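PDB 4NNB: OBCA, Oxalate Biosynthetic Component A from Burkholderia glumae, which belongs to the TIM-barrel superfamily and holds a magnesium ion together with an oxaloacetate ion in the mouth of its barrel. Local coordinates for residues K117-A122 / P172-N177; V222-T227 / G473-L478; A333-F338 / S360-R365. All coordinates share one frame; numbering follows the deposited sequence.

Interaction 1. Residues K117-A122 / P172-N177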
loop_
_atom_site.group_PDB
_atom_site.type_symbol
_atom_site.label_atom_id
_atom_site.label_comp_id
_atom_site.label_asym_id
_atom_site.label_seq_id
_atom_site.Cartn_x
_atom_site.Cartn_y
_atom_site.Cartn_z
ATOM N N LYS A 117 19.472 -20.313 2.427
ATOM C CA LYS A 117 20.106 -19.270 1.627
ATOM C C LYS A 117 20.904 -19.771 0.405
ATOM O O LYS A 117 20.770 -19.200 -0.682
ATOM C CB LYS A 117 20.975 -18.376 2.516
ATOM C CG LYS A 117 21.721 -17.280 1.757
ATOM C CD LYS A 117 22.330 -16.293 2.745
ATOM C CE LYS A 117 23.111 -15.197 2.046
ATOM N NZ LYS A 117 23.119 -13.944 2.868
ATOM N N PRO A 118 21.728 -20.829 0.568
ATOM C CA PRO A 118 22.454 -21.305 -0.624
ATOM C C PRO A 118 21.549 -21.771 -1.774
ATOM O O PRO A 118 21.991 -21.724 -2.928
ATOM C CB PRO A 118 23.286 -22.483 -0.096
ATOM C CG PRO A 118 23.396 -22.260 1.381
ATOM C CD PRO A 118 22.102 -21.586 1.778
ATOM N N TRP A 119 20.324 -22.206 -1.491
ATOM C CA TRP A 119 19.423 -22.583 -2.577
ATOM C C TRP A 119 19.063 -21.374 -3.422
ATOM O O TRP A 119 19.073 -21.433 -4.653
ATOM C CB TRP A 119 18.135 -23.201 -2.049
ATOM C CG TRP A 119 18.295 -24.545 -1.458
ATOM C CD1 TRP A 119 19.470 -25.175 -1.141
ATOM C CD2 TRP A 119 17.248 -25.443 -1.096
ATOM N NE1 TRP A 119 19.208 -26.406 -0.601
ATOM C CE2 TRP A 119 17.854 -26.593 -0.559
ATOM C CE3 TRP A 119 15.853 -25.379 -1.161
ATOM C CZ2 TRP A 119 17.111 -27.675 -0.097
ATOM C CZ3 TRP A 119 15.121 -26.454 -0.705
ATOM C CH2 TRP A 119 15.751 -27.590 -0.183
ATOM N N LEU A 120 18.743 -20.273 -2.749
ATOM C CA LEU A 120 18.318 -19.062 -3.432
ATOM C C LEU A 120 19.518 -18.389 -4.073
ATOM O O LEU A 120 19.392 -17.700 -5.083
ATOM C CB LEU A 120 17.653 -18.099 -2.437
ATOM C CG LEU A 120 16.274 -18.496 -1.897
ATOM C CD1 LEU A 120 15.938 -17.717 -0.623
ATOM C CD2 LEU A 120 15.228 -18.231 -2.947
ATOM N N ALA A 121 20.684 -18.592 -3.475
ATOM C CA ALA A 121 21.902 -17.944 -3.960
ATOM C C ALA A 121 22.375 -18.583 -5.260
ATOM O O ALA A 121 23.190 -18.012 -5.982
ATOM C CB ALA A 121 22.998 -17.992 -2.900
ATOM N N ALA A 122 21.845 -19.770 -5.546
ATOM C CA ALA A 122 22.140 -20.501 -6.771
ATOM C C ALA A 122 21.431 -19.893 -7.982
ATOM O O ALA A 122 21.629 -20.338 -9.116
ATOM C CB ALA A 122 21.747 -21.965 -6.608
ATOM N N PRO A 172 18.367 -27.186 -12.068
ATOM C CA PRO A 172 17.651 -28.457 -11.935
ATOM C C PRO A 172 17.852 -29.062 -10.552
ATOM O O PRO A 172 16.949 -29.718 -10.033
ATOM C CB PRO A 172 18.312 -29.342 -13.002
ATOM C CG PRO A 172 18.747 -28.379 -14.057
ATOM C CD PRO A 172 19.133 -27.106 -13.327
ATOM N N ALA A 173 19.024 -28.849 -9.960
ATOM C CA ALA A 173 19.308 -29.416 -8.651
ATOM C C ALA A 173 18.412 -28.792 -7.576
ATOM O O ALA A 173 18.043 -29.455 -6.603
ATOM C CB ALA A 173 20.780 -29.228 -8.298
ATOM N N LEU A 174 18.079 -27.512 -7.741
ATOM C CA LEU A 174 17.207 -26.854 -6.765
ATOM C C LEU A 174 15.813 -27.476 -6.836
ATOM O O LEU A 174 15.201 -27.771 -5.805
ATOM C CB LEU A 174 17.144 -25.334 -6.991
ATOM C CG LEU A 174 16.116 -24.622 -6.096
ATOM C CD1 LEU A 174 16.354 -24.965 -4.630
ATOM C CD2 LEU A 174 16.140 -23.112 -6.317
ATOM N N LEU A 175 15.316 -27.686 -8.053
ATOM C CA LEU A 175 14.001 -28.307 -8.219
ATOM C C LEU A 175 13.982 -29.673 -7.540
ATOM O O LEU A 175 13.035 -30.005 -6.812
ATOM C CB LEU A 175 13.615 -28.402 -9.699
ATOM C CG LEU A 175 12.188 -28.881 -10.013
ATOM C CD1 LEU A 175 11.154 -28.255 -9.069
ATOM C CD2 LEU A 175 11.815 -28.599 -11.476
ATOM N N LYS A 176 15.050 -30.447 -7.736
ATOM C CA LYS A 176 15.170 -31.731 -7.061
ATOM C C LYS A 176 15.200 -31.592 -5.532
ATOM O O LYS A 176 14.504 -32.328 -4.836
ATOM C CB LYS A 176 16.386 -32.525 -7.576
ATOM C CG LYS A 176 16.170 -33.143 -8.974
ATOM C CD LYS A 176 15.012 -34.151 -8.943
ATOM C CE LYS A 176 14.838 -34.894 -10.269
ATOM N NZ LYS A 176 14.114 -36.198 -10.062
ATOM N N ASN A 177 16.008 -30.666 -5.014
ATOM C CA ASN A 177 16.021 -30.407 -3.571
ATOM C C ASN A 177 14.622 -30.056 -3.051
ATOM O O ASN A 177 14.220 -30.464 -1.956
ATOM C CB ASN A 177 16.957 -29.247 -3.226
ATOM C CG ASN A 177 18.426 -29.576 -3.457
ATOM O OD1 ASN A 177 18.792 -30.728 -3.699
ATOM N ND2 ASN A 177 19.276 -28.553 -3.378
#
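The indole of W119 is met from one side by L174 and N177 of the helix 172-180, and the tight part of the packing is made by a methyl of L174 and the CB of N177. L174 brings one methyl, CD1, against the start of the ring: CD1 is 3.5 Å from CE3 of W119 and 3.6 Å from CB of W119. It gets there because CG of L174 swings opposite its own backbone N (chi1 173°), which turns the branch across the gap between the helices. The other methyl, CD2, faces the W119 carbonyl. Farther out along the indole, N177 covers one face. Its CB sits 3.8 Å from the centroid of the six-membered ring, 23° off the normal, a CH-pi contact displaced toward the rim near CZ2. This is a meeting of two short helices in the N-terminal domain, which come to 6.4 Å between the CA atoms of W119 and L174. F115 meets the indole edge-to-face, while L123 and I167 pack on L174, which is buried. The amide end of N177 is the looser, partly exposed side. There the amide plane is tilted 35° from the indole, and although ND2 of N177 comes within 3.5 Å of NE1 of W119, no hydrogen bond crosses the contact. L120 points its CB away from this interface and reaches I131 and V132 of the helix 125-137.

Interaction 2. Residues V222-T227 / G473-L478. With MG (magnesium ion), chain B; OAA (oxaloacetate ion), chain C.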
loop_
_atom_site.group_PDB
_atom_site.type_symbol
_atom_site.label_atom_id
_atom_site.label_comp_id
_atom_site.label_asym_id
_atom_site.label_seq_id
_atom_site.Cartn_x
_atom_site.Cartn_y
_atom_site.Cartn_z
ATOM N N VAL A 222 2.350 10.611 12.433
ATOM C CA VAL A 222 1.013 10.747 11.853
ATOM C C VAL A 222 0.619 9.430 11.189
ATOM O O VAL A 222 1.449 8.782 10.547
ATOM C CB VAL A 222 0.972 11.890 10.799
ATOM C CG1 VAL A 222 -0.390 11.937 10.087
ATOM C CG2 VAL A 222 1.300 13.248 11.450
ATOM N N VAL A 223 -0.637 9.023 11.340
ATOM C CA VAL A 223 -1.096 7.802 10.695
ATOM C C VAL A 223 -2.277 8.093 9.764
ATOM O O VAL A 223 -3.334 8.550 10.213
ATOM C CB VAL A 223 -1.503 6.729 11.721
ATOM C CG1 VAL A 223 -1.837 5.414 11.003
ATOM C CG2 VAL A 223 -0.370 6.516 12.749
ATOM N N HIS A 224 -2.077 7.833 8.476
ATOM C CA HIS A 224 -3.114 8.041 7.452
ATOM C C HIS A 224 -3.927 6.746 7.306
ATOM O O HIS A 224 -3.377 5.691 7.006
ATOM C CB HIS A 224 -2.440 8.447 6.130
ATOM C CG HIS A 224 -3.352 8.475 4.936
ATOM N ND1 HIS A 224 -4.316 9.452 4.746
ATOM C CD2 HIS A 224 -3.412 7.678 3.841
ATOM C CE1 HIS A 224 -4.939 9.235 3.602
ATOM N NE2 HIS A 224 -4.411 8.159 3.032
ATOM N N LEU A 225 -5.232 6.838 7.533
ATOM C CA LEU A 225 -6.104 5.670 7.610
ATOM C C LEU A 225 -7.093 5.563 6.453
ATOM O O LEU A 225 -7.647 6.573 6.004
ATOM C CB LEU A 225 -6.907 5.723 8.920
ATOM C CG LEU A 225 -6.087 5.571 10.206
ATOM C CD1 LEU A 225 -6.974 5.671 11.449
ATOM C CD2 LEU A 225 -5.347 4.228 10.184
ATOM N N HIS A 226 -7.309 4.330 5.992
ATOM C CA HIS A 226 -8.487 3.972 5.206
ATOM C C HIS A 226 -9.237 2.866 5.944
ATOM O O HIS A 226 -8.664 2.156 6.782
ATOM C CB HIS A 226 -8.106 3.374 3.847
ATOM C CG HIS A 226 -7.543 4.348 2.858
ATOM N ND1 HIS A 226 -8.114 4.553 1.621
ATOM C CD2 HIS A 226 -6.423 5.114 2.892
ATOM C CE1 HIS A 226 -7.383 5.420 0.939
ATOM N NE2 HIS A 226 -6.353 5.776 1.689
ATOM N N THR A 227 -10.507 2.696 5.598
ATOM C CA THR A 227 -11.269 1.517 5.978
ATOM C C THR A 227 -11.670 0.755 4.719
ATOM O O THR A 227 -11.576 1.282 3.607
ATOM C CB THR A 227 -12.519 1.885 6.796
ATOM O OG1 THR A 227 -13.224 2.950 6.136
ATOM C CG2 THR A 227 -12.120 2.332 8.204
ATOM N N GLY A 473 4.246 2.934 4.069
ATOM C CA GLY A 473 3.235 2.041 4.609
ATOM C C GLY A 473 2.707 1.106 3.540
ATOM O O GLY A 473 2.945 1.343 2.354
ATOM N N LEU A 474 1.968 0.068 3.941
ATOM C CA LEU A 474 1.414 -0.897 2.977
ATOM C C LEU A 474 0.526 -0.259 1.893
ATOM O O LEU A 474 0.427 -0.777 0.772
ATOM C CB LEU A 474 0.670 -2.021 3.704
ATOM C CG LEU A 474 1.513 -2.893 4.646
ATOM C CD1 LEU A 474 0.745 -4.172 5.047
ATOM C CD2 LEU A 474 2.848 -3.243 3.996
ATOM N N GLU A 475 -0.107 0.867 2.214
ATOM C CA GLU A 475 -0.827 1.646 1.198
ATOM C C GLU A 475 0.017 1.943 -0.039
ATOM O O GLU A 475 -0.471 1.855 -1.172
ATOM C CB GLU A 475 -1.336 2.966 1.803
ATOM C CG GLU A 475 -1.947 3.925 0.772
ATOM C CD GLU A 475 -2.821 4.990 1.421
ATOM O OE1 GLU A 475 -3.440 5.796 0.691
ATOM O OE2 GLU A 475 -2.868 5.031 2.668
ATOM N N ASP A 476 1.285 2.288 0.167
ATOM C CA ASP A 476 2.151 2.725 -0.938
ATOM C C ASP A 476 3.063 1.639 -1.522
ATOM O O ASP A 476 3.375 1.664 -2.714
ATOM C CB ASP A 476 2.996 3.919 -0.492
ATOM C CG ASP A 476 2.141 5.067 -0.008
ATOM O OD1 ASP A 476 2.516 5.739 0.981
ATOM O OD2 ASP A 476 1.071 5.270 -0.604
ATOM N N GLY A 477 3.495 0.702 -0.682
ATOM C CA GLY A 477 4.311 -0.416 -1.133
ATOM C C GLY A 477 4.303 -1.530 -0.105
ATOM O O GLY A 477 4.209 -1.264 1.093
ATOM N N LEU A 478 4.421 -2.776 -0.564
ATOM C CA LEU A 478 4.280 -3.937 0.321
ATOM C C LEU A 478 5.621 -4.527 0.767
ATOM O O LEU A 478 5.654 -5.477 1.558
ATOM C CB LEU A 478 3.449 -5.019 -0.368
ATOM C CG LEU A 478 2.016 -4.599 -0.726
ATOM C CD1 LEU A 478 1.247 -5.741 -1.417
ATOM C CD2 LEU A 478 1.294 -4.121 0.536
HETATM MG MG MG B . -4.985 7.270 1.144
HETATM O O1 OAA C . -7.154 10.916 0.070
HETATM O O2 OAA C . -6.338 9.006 0.986
HETATM O O4 OAA C . -5.381 6.349 -3.427
HETATM O O5 OAA C . -7.242 7.682 -3.644
HETATM O O3 OAA C . -5.559 6.996 -0.660
HETATM C C1 OAA C . -6.598 9.738 -0.064
HETATM C C2 OAA C . -6.266 9.254 -1.458
HETATM C C3 OAA C . -6.002 7.772 -1.603
HETATM C C4 OAA C . -6.229 7.231 -2.959
HETATM O O HOH W 1 -3.685 3.889 5.040
HETATM O O HOH W 2 -3.401 8.519 0.124
#
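H224 and H226 meet E475 without a single direct hydrogen bond: a magnesium ion joins all three. The two histidines form an HxH pattern at the end of a strand of the TIM barrel, with the CB of L225 between them directed away, and E475 comes from the loop that follows the barrel strand 469-472. NE2 of H224 and NE2 of H226 bind the magnesium ion at 2.2 and 2.1 Å, and OE1 of E475 binds it at 2.2 Å. Oxaloacetate supplies O2 and O3, and a water completes a distorted octahedron in which H224 stands across from O3, H226 from the water and E475 from O2. The carboxylate of E475 binds through one oxygen only. E475 reaches the metal as an extended chain with CG opposite its backbone N (chi1 173°), and its carboxylate plane is turned 29° from the H224 ring but nearly perpendicular, 87°, to that of H226. ND1 of H226 donates to OD1 of N251, which together with the metal bond at NE2 fixes the ring's rotation; ND1 of H224 makes a weak hydrogen bond with OD1 of N275. S277, S279, R281, S310 and Y324 hold the oxaloacetate by further hydrogen bonds. The second carboxylate oxygen of E475 is used as well: a second water, not bound to the metal, donates to OE2 of E475 at 2.8 Å and to the backbone O of H224 at 2.7 Å.

Interaction 3. Residues A333-F338 / S360-R365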
loop_
_atom_site.group_PDB
_atom_site.type_symbol
_atom_site.label_atom_id
_atom_site.label_comp_id
_atom_site.label_asym_id
_atom_site.label_seq_id
_atom_site.Cartn_x
_atom_site.Cartn_y
_atom_site.Cartn_z
ATOM N N ALA A 333 -18.176 22.496 0.273
ATOM C CA ALA A 333 -18.767 21.826 1.428
ATOM C C ALA A 333 -17.698 21.198 2.346
ATOM O O ALA A 333 -17.782 21.324 3.576
ATOM C CB ALA A 333 -19.772 20.767 0.965
ATOM N N GLN A 334 -16.721 20.503 1.759
ATOM C CA GLN A 334 -15.600 19.957 2.540
ATOM C C GLN A 334 -14.905 21.029 3.361
ATOM O O GLN A 334 -14.789 20.901 4.586
ATOM C CB GLN A 334 -14.559 19.267 1.634
ATOM C CG GLN A 334 -15.043 17.982 0.985
ATOM C CD GLN A 334 -15.425 16.879 1.986
ATOM O OE1 GLN A 334 -16.558 16.832 2.470
ATOM N NE2 GLN A 334 -14.485 15.967 2.267
ATOM N N PHE A 335 -14.423 22.074 2.691
ATOM C CA PHE A 335 -13.689 23.126 3.385
ATOM C C PHE A 335 -14.524 23.736 4.507
ATOM O O PHE A 335 -14.009 23.944 5.609
ATOM C CB PHE A 335 -13.214 24.223 2.422
ATOM C CG PHE A 335 -11.899 23.921 1.738
ATOM C CD1 PHE A 335 -10.710 24.026 2.428
ATOM C CD2 PHE A 335 -11.861 23.572 0.390
ATOM C CE1 PHE A 335 -9.489 23.761 1.805
ATOM C CE2 PHE A 335 -10.649 23.313 -0.246
ATOM C CZ PHE A 335 -9.459 23.403 0.468
ATOM N N ASP A 336 -15.800 24.024 4.231
ATOM C CA ASP A 336 -16.713 24.554 5.256
ATOM C C ASP A 336 -16.720 23.627 6.466
ATOM O O ASP A 336 -16.674 24.065 7.612
ATOM C CB ASP A 336 -18.144 24.630 4.716
ATOM C CG ASP A 336 -18.463 25.970 4.078
ATOM O OD1 ASP A 336 -17.551 26.822 4.018
ATOM O OD2 ASP A 336 -19.625 26.160 3.629
ATOM N N HIS A 337 -16.778 22.332 6.199
ATOM C CA HIS A 337 -16.841 21.358 7.277
ATOM C C HIS A 337 -15.532 21.230 8.068
ATOM O O HIS A 337 -15.549 21.256 9.303
ATOM C CB HIS A 337 -17.267 20.009 6.739
ATOM C CG HIS A 337 -17.386 18.965 7.793
ATOM N ND1 HIS A 337 -18.584 18.662 8.406
ATOM C CD2 HIS A 337 -16.458 18.160 8.360
ATOM C CE1 HIS A 337 -18.389 17.705 9.295
ATOM N NE2 HIS A 337 -17.105 17.387 9.291
ATOM N N PHE A 338 -14.409 21.086 7.366
ATOM C CA PHE A 338 -13.109 20.987 8.028
ATOM C C PHE A 338 -12.933 22.207 8.941
ATOM O O PHE A 338 -12.548 22.078 10.114
ATOM C CB PHE A 338 -11.959 20.961 7.011
ATOM C CG PHE A 338 -11.751 19.625 6.305
ATOM C CD1 PHE A 338 -12.798 18.969 5.666
ATOM C CD2 PHE A 338 -10.476 19.069 6.218
ATOM C CE1 PHE A 338 -12.585 17.775 4.980
ATOM C CE2 PHE A 338 -10.258 17.874 5.532
ATOM C CZ PHE A 338 -11.318 17.226 4.913
ATOM N N SER A 360 -4.183 28.836 -6.159
ATOM C CA SER A 360 -4.974 29.945 -6.702
ATOM C C SER A 360 -6.348 30.012 -6.054
ATOM O O SER A 360 -6.516 30.605 -4.990
ATOM C CB SER A 360 -5.071 29.854 -8.233
ATOM O OG SER A 360 -5.726 28.669 -8.653
ATOM N N LEU A 361 -7.326 29.374 -6.682
ATOM C CA LEU A 361 -8.706 29.447 -6.212
ATOM C C LEU A 361 -8.929 29.005 -4.759
ATOM O O LEU A 361 -9.693 29.637 -4.026
ATOM C CB LEU A 361 -9.615 28.642 -7.136
ATOM C CG LEU A 361 -11.106 28.884 -6.929
ATOM C CD1 LEU A 361 -11.488 30.252 -7.478
ATOM C CD2 LEU A 361 -11.894 27.788 -7.611
ATOM N N TYR A 362 -8.268 27.934 -4.332
ATOM C CA TYR A 362 -8.527 27.410 -2.997
ATOM C C TYR A 362 -7.564 27.934 -1.946
ATOM O O TYR A 362 -7.597 27.494 -0.799
ATOM C CB TYR A 362 -8.508 25.880 -3.007
ATOM C CG TYR A 362 -9.587 25.263 -3.873
ATOM C CD1 TYR A 362 -9.307 24.837 -5.165
ATOM C CD2 TYR A 362 -10.882 25.095 -3.396
ATOM C CE1 TYR A 362 -10.288 24.263 -5.967
ATOM C CE2 TYR A 362 -11.874 24.522 -4.198
ATOM C CZ TYR A 362 -11.569 24.118 -5.475
ATOM O OH TYR A 362 -12.544 23.552 -6.274
ATOM N N ARG A 363 -6.725 28.893 -2.321
ATOM C CA ARG A 363 -5.658 29.329 -1.417
ATOM C C ARG A 363 -6.196 29.934 -0.130
ATOM O O ARG A 363 -5.747 29.580 0.965
ATOM C CB ARG A 363 -4.693 30.289 -2.120
ATOM C CG ARG A 363 -3.665 30.925 -1.201
ATOM C CD ARG A 363 -2.641 31.721 -2.000
ATOM N NE ARG A 363 -1.529 32.172 -1.162
ATOM C CZ ARG A 363 -1.525 33.305 -0.466
ATOM N NH1 ARG A 363 -2.579 34.114 -0.499
ATOM N NH2 ARG A 363 -0.463 33.629 0.266
ATOM N N ASP A 364 -7.164 30.836 -0.243
ATOM C CA ASP A 364 -7.704 31.479 0.956
ATOM C C ASP A 364 -8.419 30.480 1.868
ATOM O O ASP A 364 -8.345 30.596 3.092
ATOM C CB ASP A 364 -8.651 32.636 0.593
ATOM C CG ASP A 364 -7.910 33.877 0.114
ATOM O OD1 ASP A 364 -6.662 33.896 0.148
ATOM O OD2 ASP A 364 -8.590 34.844 -0.288
ATOM N N ARG A 365 -9.108 29.504 1.275
ATOM C CA ARG A 365 -9.789 28.468 2.061
ATOM C C ARG A 365 -8.781 27.606 2.824
ATOM O O ARG A 365 -9.015 27.236 3.973
ATOM C CB ARG A 365 -10.688 27.585 1.171
ATOM C CG ARG A 365 -12.103 28.162 0.915
ATOM C CD ARG A 365 -12.826 27.344 -0.148
ATOM N NE ARG A 365 -14.254 27.678 -0.283
ATOM C CZ ARG A 365 -14.724 28.655 -1.056
ATOM N NH1 ARG A 365 -13.896 29.422 -1.762
ATOM N NH2 ARG A 365 -16.029 28.868 -1.129
HETATM O O HOH W 3 -15.629 26.698 1.710
HETATM O O HOH W 4 -18.266 28.654 1.396
#
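NE of R365 donates to a water at 2.6 Å, and through this water R365 faces D336, whose OD1 lies 3.0 Å from the same water oxygen. A second water near OD1 reaches NH2 of R365 only weakly. The direct charge partner of R365 is D332, one turn earlier on the helix of D336, which forms a salt bridge with NH2. Nearer its backbone, the aliphatic part of R365 lies over one face of the F335 ring. CB of R365 stands 3.9 Å from the centroid of the phenyl ring and 16° off its normal, a CH-pi contact, while CD of R365 approaches CD2 of F335 on the way out. An extended chain from CG to NE carries the guanidinium past the ring to the waters. Beside it, CE2 of F335 touches CD2 of Y362 at 3.6 Å. The two rings are nearly parallel, 19° apart, but so far slid that they hardly overlap. Y362 is the N-cap residue of the helix 363-368 and also packs on P328 and L331. F335 rests inward on L311 of the strand 308-311, the way a helix of the outer layer of a TIM barrel packs on its strands.

Overall arrangement
From the N terminus, the 117-122/172-177 contact comes first and closes a loop of 49 residues within the N-terminal domain, before either of the others opens. Interaction 2 then spans 245 residues, bringing the barrel strand 222-229 together with the loop after strand 469-472 at the metal site, near the centre of the chain. Interaction 3 is nested inside that long loop and joins the helix 328-341 to the start of the helix 363-368 on the outside of the barrel, its centre about 25 Å from that of interaction 2. Interactions 1 and 3 lie on opposite sides of the chain's centre, their centres about 59 Å apart, and no two contacts touch.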